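Long-range contacts in ecto-NAD+ glycohydrolase (CD38 molecule) (Bos taurus, PDB 3GC6), which is an ecto-enzyme of the ADP-ribosyl cyclase family, built of a largely helical part and an alpha/beta part with a parallel sheet: residues V167-S172 with L197-V202; S210-G215 with C234-S239; Q45-A50 with N73-T78; Q84-K89 with N163-V168. The protein carries 1 engineered substitution. All coordinates share one frame; numbering follows the deposited sequence.

How the contacts relate
Contacts 1 and 4 are the buried ones and share strand 164-170: contact 4 pairs it with strand 85-88 and contact 1 with strand 196-203, so Val167 and Val168 take part in both. Their centres lie about 8 Å apart, and parallel backbone hydrogen bonds backed by apolar side chains dominate each. Contact 2 reaches the same sheet at its outer strand, 231-239, where the loop before helix 216-227 is fastened at the surface by a disulfide, a backbone N-H to carboxylate hydrogen bond and waters. Contact 3 stands apart, its centre about 31 Å from that of contact 1 and across the chain's centre; there apolar groups meet without a hydrogen bond.

Contact 1 of 4, residues V167-S172 with L197-V202; sequences VVLNGS and LEAWLV. With NAG (2-acetamido-2-deoxy-beta-D-glucopyranose), chain C.
With CG of Leu169 anti to its carbonyl carbon (chi1 -62°) and the first torsion of Leu201 placing its CG likewise, the two isobutyl groups extend from one face of the sheet and cross obliquely, CD1 of Leu169 lying 4.2 Å from CD1 of Leu201. Val167 and Ala199 occupy this face too.

The backbone shows the strands to be parallel, their directions differing by 28°. Val167 is gripped from both ends: its N donates to Glu198 O at 2.7 Å, and its O accepts from Trp200 N at 2.9 Å. Leu169 repeats the pattern, its N reaching Trp200 O at 2.9 Å and its O receiving Val202 N at 2.9 Å. Gly171 N still finds Val202 O at 2.8 Å, but stands above the carbonyl plane, 57° out of it, as segment 167-172 leaves the sheet.

That departure is an Asx turn: Asn170 OD1 takes the N-H of Ser172 in the carbonyl plane at 2.8 Å. ND2 of Asn170 is covalently bonded to C1 of NAG and donates to Lys89 O, so both ends of the amide are engaged; Asn170-Gly171-Ser172 has the form of an N-glycosylation sequon. The sugar's C8 methyl approaches Val202 O to 3.4 Å.

The two strands are the beta elements of a beta-alpha-beta unit whose connection carries helix 182-187, and strands 85-88 and 231-239 flank the pair. Val168 and Val202 pack against Leu93 of helix 91-101 and Phe243 of helix 240-244, while Leu201 meets the loop residue Ala176 on the other face.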
# COMPACT_ATOMS: atom_id res chain seq x y z
N VAL A 167 10.71 -20.81 17.96
CA VAL A 167 11.71 -21.22 16.97
C VAL A 167 11.50 -22.66 16.54
O VAL A 167 11.18 -23.53 17.36
CB VAL A 167 13.18 -21.02 17.45
CG1 VAL A 167 13.48 -21.85 18.70
CG2 VAL A 167 14.18 -21.37 16.34
N VAL A 168 11.65 -22.90 15.24
CA VAL A 168 11.53 -24.25 14.66
C VAL A 168 12.93 -24.75 14.32
O VAL A 168 13.62 -24.19 13.47
CB VAL A 168 10.71 -24.18 13.37
CG1 VAL A 168 10.48 -25.57 12.80
CG2 VAL A 168 9.36 -23.52 13.65
N LEU A 169 13.31 -25.85 14.98
CA LEU A 169 14.64 -26.42 14.82
C LEU A 169 14.57 -27.87 14.31
O LEU A 169 13.51 -28.50 14.39
CB LEU A 169 15.39 -26.37 16.16
CG LEU A 169 15.60 -24.96 16.69
CD1 LEU A 169 16.29 -25.01 18.06
CD2 LEU A 169 16.49 -24.13 15.74
N ASN A 170 15.69 -28.35 13.80
CA ASN A 170 15.72 -29.63 13.07
C ASN A 170 16.20 -30.78 13.94
O ASN A 170 17.39 -30.88 14.20
CB ASN A 170 16.64 -29.46 11.87
CG ASN A 170 16.45 -30.56 10.83
OD1 ASN A 170 16.24 -31.73 11.18
ND2 ASN A 170 16.49 -30.16 9.56
N GLY A 171 15.25 -31.59 14.41
CA GLY A 171 15.52 -32.75 15.25
C GLY A 171 16.16 -33.89 14.47
O GLY A 171 16.53 -34.89 15.09
N SER A 172 16.31 -33.73 13.16
CA SER A 172 16.97 -34.75 12.34
C SER A 172 18.44 -34.44 12.07
O SER A 172 19.11 -35.17 11.33
CB SER A 172 16.17 -35.06 11.06
OG SER A 172 15.03 -35.84 11.39
N LEU A 197 10.68 -17.74 24.95
CA LEU A 197 10.96 -18.44 23.71
C LEU A 197 10.58 -19.90 23.83
O LEU A 197 10.98 -20.59 24.81
CB LEU A 197 12.45 -18.29 23.35
CG LEU A 197 12.91 -18.91 22.02
CD1 LEU A 197 14.10 -18.10 21.44
CD2 LEU A 197 13.27 -20.38 22.19
N GLU A 198 9.83 -20.38 22.85
CA GLU A 198 9.53 -21.80 22.74
C GLU A 198 10.27 -22.36 21.55
O GLU A 198 10.18 -21.83 20.42
CB GLU A 198 8.04 -22.04 22.50
CG GLU A 198 7.16 -21.52 23.53
CD GLU A 198 5.71 -21.70 23.12
OE1 GLU A 198 5.44 -22.30 22.05
OE2 GLU A 198 4.85 -21.22 23.88
N ALA A 199 11.00 -23.45 21.78
CA ALA A 199 11.67 -24.16 20.69
C ALA A 199 11.00 -25.49 20.46
O ALA A 199 10.63 -26.19 21.41
CB ALA A 199 13.11 -24.38 21.02
N TRP A 200 10.85 -25.82 19.19
CA TRP A 200 10.26 -27.07 18.77
C TRP A 200 11.29 -27.80 17.91
O TRP A 200 11.70 -27.28 16.87
CB TRP A 200 9.02 -26.74 17.93
CG TRP A 200 7.96 -26.01 18.73
CD1 TRP A 200 7.82 -24.66 18.90
CD2 TRP A 200 6.89 -26.63 19.46
NE1 TRP A 200 6.72 -24.40 19.71
CE2 TRP A 200 6.15 -25.59 20.07
CE3 TRP A 200 6.51 -27.96 19.67
CZ2 TRP A 200 5.03 -25.85 20.88
CZ3 TRP A 200 5.38 -28.21 20.46
CH2 TRP A 200 4.66 -27.16 21.06
N LEU A 201 11.75 -28.98 18.35
CA LEU A 201 12.71 -29.75 17.56
C LEU A 201 11.94 -30.84 16.81
O LEU A 201 11.44 -31.77 17.44
CB LEU A 201 13.77 -30.41 18.45
CG LEU A 201 14.94 -29.50 18.88
CD1 LEU A 201 14.45 -28.34 19.73
CD2 LEU A 201 15.97 -30.33 19.64
N VAL A 202 11.89 -30.70 15.49
CA VAL A 202 10.99 -31.50 14.66
C VAL A 202 11.84 -32.41 13.77
O VAL A 202 12.81 -31.97 13.16
CB VAL A 202 10.08 -30.56 13.81
CG1 VAL A 202 9.08 -31.41 13.02
CG2 VAL A 202 9.31 -29.61 14.74
C1 NAG C . 16.57 -31.16 8.49
C2 NAG C . 15.27 -30.98 7.69
C3 NAG C . 15.37 -31.76 6.36
C4 NAG C . 16.69 -31.52 5.61
C5 NAG C . 17.86 -31.67 6.57
C6 NAG C . 19.22 -31.33 5.93
C7 NAG C . 13.21 -30.61 8.99
C8 NAG C . 12.20 -31.23 9.90
N2 NAG C . 14.10 -31.46 8.44
O3 NAG C . 14.25 -31.47 5.54
O4 NAG C . 16.81 -32.47 4.54
O5 NAG C . 17.65 -30.78 7.66
O6 NAG C . 19.17 -30.06 5.31
O7 NAG C . 13.20 -29.40 8.77

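Contact 2 of 4, residues S210-G215 with C234-S239; sequences SDSCSG and CMDNLS
Cys213 lays its sulfur against that of Cys234 in a disulfide, SG of Cys213 to SG of Cys234 being 2.1 Å, with a left-handed twist about the bond (chi3 -84°). This cross-link ties the loop leading into helix 216-227 to strand 231-239, an outer strand of the parallel sheet. Cys213 SG sits anti to its own carbonyl carbon (chi1 -68°), whereas Cys234 SG is anti to its backbone N; the sulfurs meet between the loop and the strand, and Cys213 SG also comes within 3.4 Å of Met235 N.

Asp236, two residues beyond Cys234, makes the second attachment. Its CG lies between the backbone N and the carbonyl carbon, which swings the carboxylate to the loop. There OD2 accepts the N-H of Cys213 at 2.7 Å in a nearly straight bond (171°), through the lone pair turned away from the other oxygen. A water donates to the same OD2 at 2.6 Å. Two donors on one oxygen would stabilise its negative charge, if the group is ionised as expected.

The loop itself is held in shape by a type I turn from Ser212 to Gly215, in which Gly215 N donates to Ser212 O at 3.1 Å. Ser212 adds an ST turn, its OG accepting from Ser214 N at 3.1 Å. Gly215 then takes the N-cap position of the helix. On the strand side, Met235 is hydrogen-bonded through its backbone to Ala199 and Leu201.

Farther along, a second water bridges the two segments, donating to Asp211 O at 2.7 Å and accepting from Asn237 N at 3.1 Å.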
# COMPACT_ATOMS: atom_id res chain seq x y z
N SER A 210 17.72 -37.22 15.78
CA SER A 210 19.17 -37.18 15.97
C SER A 210 19.58 -36.19 17.06
O SER A 210 20.69 -36.25 17.57
CB SER A 210 19.86 -36.80 14.67
OG SER A 210 19.78 -37.86 13.73
N ASP A 211 18.68 -35.26 17.39
CA ASP A 211 18.92 -34.35 18.52
C ASP A 211 17.66 -34.15 19.34
O ASP A 211 16.56 -34.43 18.88
CB ASP A 211 19.48 -33.01 18.03
CG ASP A 211 20.30 -32.27 19.10
OD1 ASP A 211 20.74 -32.93 20.08
OD2 ASP A 211 20.52 -31.05 18.94
N SER A 212 17.80 -33.65 20.56
CA SER A 212 16.66 -33.46 21.43
C SER A 212 16.91 -32.28 22.36
O SER A 212 17.99 -31.70 22.34
CB SER A 212 16.43 -34.71 22.28
OG SER A 212 17.36 -34.77 23.34
N CYS A 213 15.91 -31.96 23.16
CA CYS A 213 16.02 -30.81 24.08
C CYS A 213 17.09 -31.05 25.12
O CYS A 213 17.57 -30.09 25.75
CB CYS A 213 14.70 -30.48 24.77
SG CYS A 213 13.44 -29.85 23.63
N SER A 214 17.48 -32.32 25.29
CA SER A 214 18.45 -32.63 26.34
C SER A 214 19.87 -32.70 25.81
O SER A 214 20.81 -33.01 26.55
CB SER A 214 18.09 -33.94 27.04
OG SER A 214 16.91 -33.77 27.81
N GLY A 215 20.04 -32.39 24.52
CA GLY A 215 21.37 -32.50 23.94
C GLY A 215 22.25 -31.30 24.23
O GLY A 215 21.78 -30.26 24.70
N CYS A 234 11.31 -25.96 25.78
CA CYS A 234 11.72 -26.75 24.65
C CYS A 234 10.90 -28.03 24.53
O CYS A 234 10.71 -28.75 25.52
CB CYS A 234 13.22 -27.06 24.79
SG CYS A 234 13.98 -27.85 23.39
N MET A 235 10.44 -28.31 23.31
CA MET A 235 9.61 -29.46 23.01
C MET A 235 10.23 -30.24 21.85
O MET A 235 10.66 -29.64 20.87
CB MET A 235 8.20 -28.98 22.63
CG MET A 235 7.30 -28.49 23.79
SD MET A 235 7.63 -26.91 24.63
CE MET A 235 7.79 -25.77 23.23
N ASP A 236 10.31 -31.58 21.95
CA ASP A 236 10.98 -32.37 20.93
C ASP A 236 10.22 -33.68 20.67
O ASP A 236 9.06 -33.82 21.06
CB ASP A 236 12.44 -32.65 21.35
CG ASP A 236 12.52 -33.43 22.67
OD1 ASP A 236 11.54 -34.10 23.02
OD2 ASP A 236 13.56 -33.34 23.38
N ASN A 237 10.88 -34.58 19.98
CA ASN A 237 10.34 -35.87 19.60
C ASN A 237 8.99 -35.73 18.91
O ASN A 237 8.02 -36.37 19.29
CB ASN A 237 10.24 -36.79 20.83
CG ASN A 237 10.20 -38.26 20.43
OD1 ASN A 237 10.58 -38.62 19.30
ND2 ASN A 237 9.73 -39.11 21.32
N LEU A 238 8.95 -34.82 17.94
CA LEU A 238 7.73 -34.57 17.14
C LEU A 238 8.06 -34.69 15.68
O LEU A 238 9.05 -34.14 15.21
CB LEU A 238 7.22 -33.11 17.36
CG LEU A 238 6.63 -32.75 18.71
CD1 LEU A 238 6.48 -31.24 18.78
CD2 LEU A 238 5.29 -33.44 18.94
N SER A 239 7.21 -35.40 14.91
CA SER A 239 7.35 -35.41 13.47
C SER A 239 6.78 -34.10 12.93
O SER A 239 6.09 -33.36 13.66
CB SER A 239 6.55 -36.58 12.86
OG SER A 239 5.16 -36.36 13.09
O HOH W 1 13.89 -34.85 19.23
O HOH W 2 14.77 -34.29 25.53

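Contact 3 of 4, residues Q45-A50 with N73-T78; sequences QAIRQA and NLAPPT. With SO4 (sulfate ion), chain I.
Leu74 carries the first shell by pointing one methyl at the flank of the helix: its CD1 lies 3.6 Å from Ala50 CB and 3.7 Å from Ala46 O. Ala46 and Ala50 are one turn apart, with Ala50 N bonded to Ala46 O at 2.8 Å, so the leucine tip is received by successive turns. Alongside, the side chains of Ile47 and Leu74 run antiparallel, side by side, Ile47 CG1 lying 3.8 Å from Leu74 CB. The isoleucine's end, CD1, goes on to Ala75 CB at 4.1 Å. With CG1 of Ile47 anti to its carbonyl carbon (chi1 -74°), this branch is brought to the neighbouring segment.

Farther out, Leu110, Leu111 and Leu114 of helix 110-115 pack on Ile47, and Arg42 donates to Leu74 O. At the far side of the helix, Gln45 NE2 donates to O1 of a sulfate, probably from the crystallisation liquor, at 2.9 Å. That ion is also bound by Gln45 and Arg48 of the second subunit, whose Gln25 reaches Gln45 OE1.

No hydrogen bond joins 45-50 to 73-78; hydrocarbon contacts carry the join. Leu74 and the following loop residue Ala75 pack on the side of helix 44-55, within the helical part of this ADP-ribosyl cyclase family fold.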
# COMPACT_ATOMS: atom_id res chain seq x y z
N GLN A 45 8.39 2.84 -4.12
CA GLN A 45 9.40 3.46 -4.96
C GLN A 45 10.59 3.85 -4.09
O GLN A 45 11.74 3.58 -4.45
CB GLN A 45 8.86 4.71 -5.68
CG GLN A 45 9.94 5.42 -6.52
CD GLN A 45 9.45 6.65 -7.25
OE1 GLN A 45 8.27 6.99 -7.19
NE2 GLN A 45 10.36 7.32 -7.98
N ALA A 46 10.32 4.48 -2.96
CA ALA A 46 11.39 4.90 -2.05
C ALA A 46 12.15 3.69 -1.49
O ALA A 46 13.38 3.74 -1.34
CB ALA A 46 10.89 5.79 -0.92
N ILE A 47 11.42 2.64 -1.13
CA ILE A 47 12.07 1.41 -0.63
C ILE A 47 13.02 0.79 -1.67
O ILE A 47 14.18 0.43 -1.36
CB ILE A 47 11.00 0.40 -0.13
CG1 ILE A 47 10.44 0.90 1.20
CG2 ILE A 47 11.61 -0.97 0.07
CD1 ILE A 47 9.08 0.26 1.59
N ARG A 48 12.55 0.67 -2.91
CA ARG A 48 13.41 0.15 -3.97
C ARG A 48 14.63 1.05 -4.15
O ARG A 48 15.77 0.58 -4.25
CB ARG A 48 12.65 0.05 -5.31
CG ARG A 48 13.47 -0.54 -6.44
CD ARG A 48 12.62 -0.66 -7.71
NE ARG A 48 12.14 0.66 -8.15
CZ ARG A 48 10.86 1.02 -8.21
NH1 ARG A 48 10.53 2.24 -8.62
NH2 ARG A 48 9.90 0.18 -7.88
N GLN A 49 14.40 2.36 -4.20
CA GLN A 49 15.52 3.28 -4.43
C GLN A 49 16.55 3.17 -3.28
O GLN A 49 17.77 3.17 -3.54
CB GLN A 49 15.01 4.71 -4.61
CG GLN A 49 14.32 4.86 -5.98
CD GLN A 49 13.62 6.18 -6.13
OE1 GLN A 49 13.39 6.88 -5.15
NE2 GLN A 49 13.26 6.53 -7.37
N ALA A 50 16.06 3.08 -2.04
CA ALA A 50 16.95 2.94 -0.87
C ALA A 50 17.72 1.61 -0.91
O ALA A 50 18.89 1.55 -0.53
CB ALA A 50 16.16 3.05 0.44
N ASN A 73 14.89 1.78 8.03
CA ASN A 73 14.02 2.85 8.54
C ASN A 73 12.73 2.99 7.76
O ASN A 73 11.70 3.37 8.32
CB ASN A 73 14.72 4.21 8.55
CG ASN A 73 15.75 4.33 9.65
OD1 ASN A 73 15.82 3.49 10.56
ND2 ASN A 73 16.55 5.39 9.58
N LEU A 74 12.77 2.67 6.47
CA LEU A 74 11.58 2.78 5.64
C LEU A 74 10.60 1.61 5.87
O LEU A 74 9.41 1.74 5.58
CB LEU A 74 11.94 2.83 4.16
CG LEU A 74 12.63 4.12 3.70
CD1 LEU A 74 13.16 3.97 2.30
CD2 LEU A 74 11.66 5.29 3.78
N ALA A 75 11.11 0.49 6.39
CA ALA A 75 10.27 -0.70 6.57
C ALA A 75 10.93 -1.65 7.60
O ALA A 75 11.50 -2.67 7.23
CB ALA A 75 10.03 -1.40 5.23
N PRO A 76 10.87 -1.30 8.89
CA PRO A 76 11.56 -2.13 9.88
C PRO A 76 10.94 -3.51 9.96
O PRO A 76 9.73 -3.63 9.80
CB PRO A 76 11.33 -1.41 11.21
CG PRO A 76 10.93 -0.03 10.84
CD PRO A 76 10.28 -0.08 9.48
N PRO A 77 11.76 -4.54 10.21
CA PRO A 77 11.23 -5.93 10.25
C PRO A 77 10.62 -6.27 11.62
O PRO A 77 11.07 -7.19 12.32
CB PRO A 77 12.48 -6.77 10.00
CG PRO A 77 13.57 -5.95 10.64
CD PRO A 77 13.24 -4.52 10.31
N THR A 78 9.57 -5.55 11.96
CA THR A 78 8.91 -5.62 13.26
C THR A 78 7.66 -6.49 13.09
O THR A 78 6.90 -6.27 12.14
CB THR A 78 8.50 -4.19 13.69
OG1 THR A 78 9.66 -3.36 13.72
CG2 THR A 78 7.84 -4.18 15.04
S SO4 I . 9.97 9.14 -11.43
O1 SO4 I . 10.17 9.42 -10.01
O2 SO4 I . 9.79 10.39 -12.16
O3 SO4 I . 11.11 8.42 -11.99
O4 SO4 I . 8.77 8.31 -11.57

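Contact 4 of 4, residues Q84-K89 with N163-V168; sequences QVFWSK and NTVRVV. With NAG (2-acetamido-2-deoxy-beta-D-glucopyranose), chain C.
Phe86 and Val165 form the tight part of the contact: with CG of Phe86 anti to its carbonyl carbon (chi1 -66°), the ring edge lies along the valine, CE2 of Phe86 3.8 Å from CB of Val165, and the side chains cross at a slant. Arg166 O sits near the ring plane at the same edge. It also accepts the Phe86 N-H at 2.7 Å, nearly straight at 173°, while Phe86 O receives Val168 N at 2.9 Å. Phe157 and Phe183 close in around the ring. On the reverse face, Val85 and Val168 touch more lightly, CG1 of Val85 to CG2 of Val168 being 4.3 Å.

Toward the ends the pairing slackens. Arg166 N reaches Gln84 O at 3.2 Å, and Ser88 N reaches Val168 O at 3.3 Å. At the Gln84 end water joins in: one molecule lies in the plane of the Arg166 guanidinium and accepts from NH1 at 2.6 Å, lying close to Gln84 O as well. Thr164 CG2 lies over the rim of one guanidinium face, 3.7 Å above its plane.

The strand directions differ by 21°. Helix 91-101 packs over Val85, Trp87 and Val168, and helix 182-187 over Phe86 and Val167, which makes this a parallel sheet between helices, an alpha/beta arrangement.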
# COMPACT_ATOMS: atom_id res chain seq x y z
N GLN A 84 5.81 -13.92 16.20
CA GLN A 84 7.10 -14.02 15.54
C GLN A 84 7.68 -15.44 15.60
O GLN A 84 7.66 -16.08 16.67
CB GLN A 84 8.09 -13.05 16.21
CG GLN A 84 9.39 -12.82 15.46
CD GLN A 84 10.04 -11.51 15.89
OE1 GLN A 84 9.38 -10.62 16.45
NE2 GLN A 84 11.33 -11.39 15.64
N VAL A 85 8.20 -15.89 14.45
CA VAL A 85 8.83 -17.21 14.32
C VAL A 85 10.28 -17.08 13.87
O VAL A 85 10.58 -16.32 12.91
CB VAL A 85 8.09 -18.02 13.26
CG1 VAL A 85 8.83 -19.34 13.00
CG2 VAL A 85 6.65 -18.32 13.78
N PHE A 86 11.18 -17.79 14.55
CA PHE A 86 12.58 -17.94 14.16
C PHE A 86 12.76 -19.37 13.69
O PHE A 86 11.95 -20.25 14.02
CB PHE A 86 13.49 -17.72 15.38
CG PHE A 86 13.45 -16.33 15.89
CD1 PHE A 86 14.44 -15.41 15.52
CD2 PHE A 86 12.41 -15.91 16.74
CE1 PHE A 86 14.39 -14.07 16.01
CE2 PHE A 86 12.36 -14.61 17.22
CZ PHE A 86 13.35 -13.68 16.86
N TRP A 87 13.80 -19.61 12.90
CA TRP A 87 14.01 -20.96 12.40
C TRP A 87 15.47 -21.13 12.03
O TRP A 87 16.18 -20.15 11.78
CB TRP A 87 13.09 -21.25 11.19
CG TRP A 87 13.38 -20.33 10.00
CD1 TRP A 87 12.84 -19.08 9.75
CD2 TRP A 87 14.27 -20.60 8.93
NE1 TRP A 87 13.36 -18.55 8.57
CE2 TRP A 87 14.25 -19.47 8.06
CE3 TRP A 87 15.10 -21.68 8.62
CZ2 TRP A 87 15.02 -19.43 6.89
CZ3 TRP A 87 15.88 -21.63 7.47
CH2 TRP A 87 15.84 -20.50 6.62
N SER A 88 15.90 -22.39 12.01
CA SER A 88 17.28 -22.65 11.59
C SER A 88 17.33 -24.07 11.07
O SER A 88 16.95 -25.00 11.78
CB SER A 88 18.22 -22.51 12.80
OG SER A 88 19.59 -22.59 12.42
N LYS A 89 17.76 -24.21 9.81
CA LYS A 89 17.88 -25.52 9.15
C LYS A 89 16.54 -26.21 8.88
O LYS A 89 16.50 -27.40 8.57
CB LYS A 89 18.82 -26.48 9.90
CG LYS A 89 20.08 -25.83 10.51
CD LYS A 89 20.93 -25.15 9.45
CE LYS A 89 22.20 -24.48 10.04
NZ LYS A 89 23.14 -25.42 10.72
N ASN A 163 6.86 -10.44 23.71
CA ASN A 163 6.10 -11.53 24.31
C ASN A 163 6.58 -12.92 23.89
O ASN A 163 7.79 -13.18 23.97
CB ASN A 163 4.60 -11.31 24.09
CG ASN A 163 4.12 -10.03 24.79
OD1 ASN A 163 4.74 -9.58 25.73
ND2 ASN A 163 3.02 -9.47 24.32
N THR A 164 5.70 -13.82 23.47
CA THR A 164 6.16 -15.18 23.18
C THR A 164 6.68 -15.30 21.76
O THR A 164 5.98 -14.91 20.82
CB THR A 164 5.06 -16.24 23.42
OG1 THR A 164 4.78 -16.27 24.82
CG2 THR A 164 5.53 -17.62 22.97
N VAL A 165 7.90 -15.81 21.60
CA VAL A 165 8.45 -16.11 20.26
C VAL A 165 8.64 -17.63 20.13
O VAL A 165 8.83 -18.32 21.13
CB VAL A 165 9.78 -15.38 19.92
CG1 VAL A 165 9.59 -13.86 20.09
CG2 VAL A 165 10.90 -15.87 20.80
N ARG A 166 8.61 -18.12 18.89
CA ARG A 166 8.73 -19.56 18.64
C ARG A 166 9.90 -19.78 17.70
O ARG A 166 10.15 -18.97 16.81
CB ARG A 166 7.41 -20.10 18.05
CG ARG A 166 6.25 -19.96 19.04
CD ARG A 166 4.87 -19.87 18.42
NE ARG A 166 3.87 -19.96 19.50
CZ ARG A 166 3.29 -18.89 20.05
NH1 ARG A 166 3.57 -17.68 19.58
NH2 ARG A 166 2.41 -19.05 21.05
N VAL A 167 10.71 -20.81 17.96
CA VAL A 167 11.71 -21.22 16.97
C VAL A 167 11.50 -22.66 16.54
O VAL A 167 11.18 -23.53 17.36
CB VAL A 167 13.18 -21.02 17.45
CG1 VAL A 167 13.48 -21.85 18.70
CG2 VAL A 167 14.18 -21.37 16.34
N VAL A 168 11.65 -22.90 15.24
CA VAL A 168 11.53 -24.25 14.66
C VAL A 168 12.93 -24.75 14.32
O VAL A 168 13.62 -24.19 13.47
CB VAL A 168 10.71 -24.18 13.37
CG1 VAL A 168 10.48 -25.57 12.80
CG2 VAL A 168 9.36 -23.52 13.65
C1 NAG C . 16.57 -31.16 8.49
C2 NAG C . 15.27 -30.98 7.69
C3 NAG C . 15.37 -31.76 6.36
C4 NAG C . 16.69 -31.52 5.61
C5 NAG C . 17.86 -31.67 6.57
C6 NAG C . 19.22 -31.33 5.93
C7 NAG C . 13.21 -30.61 8.99
C8 NAG C . 12.20 -31.23 9.90
N2 NAG C . 14.10 -31.46 8.44
O3 NAG C . 14.25 -31.47 5.54
O4 NAG C . 16.81 -32.47 4.54
O5 NAG C . 17.65 -30.78 7.66
O6 NAG C . 19.17 -30.06 5.31
O7 NAG C . 13.20 -29.40 8.77
O HOH W 3 6.31 -12.91 18.87
O HOH W 4 5.41 -16.46 18.27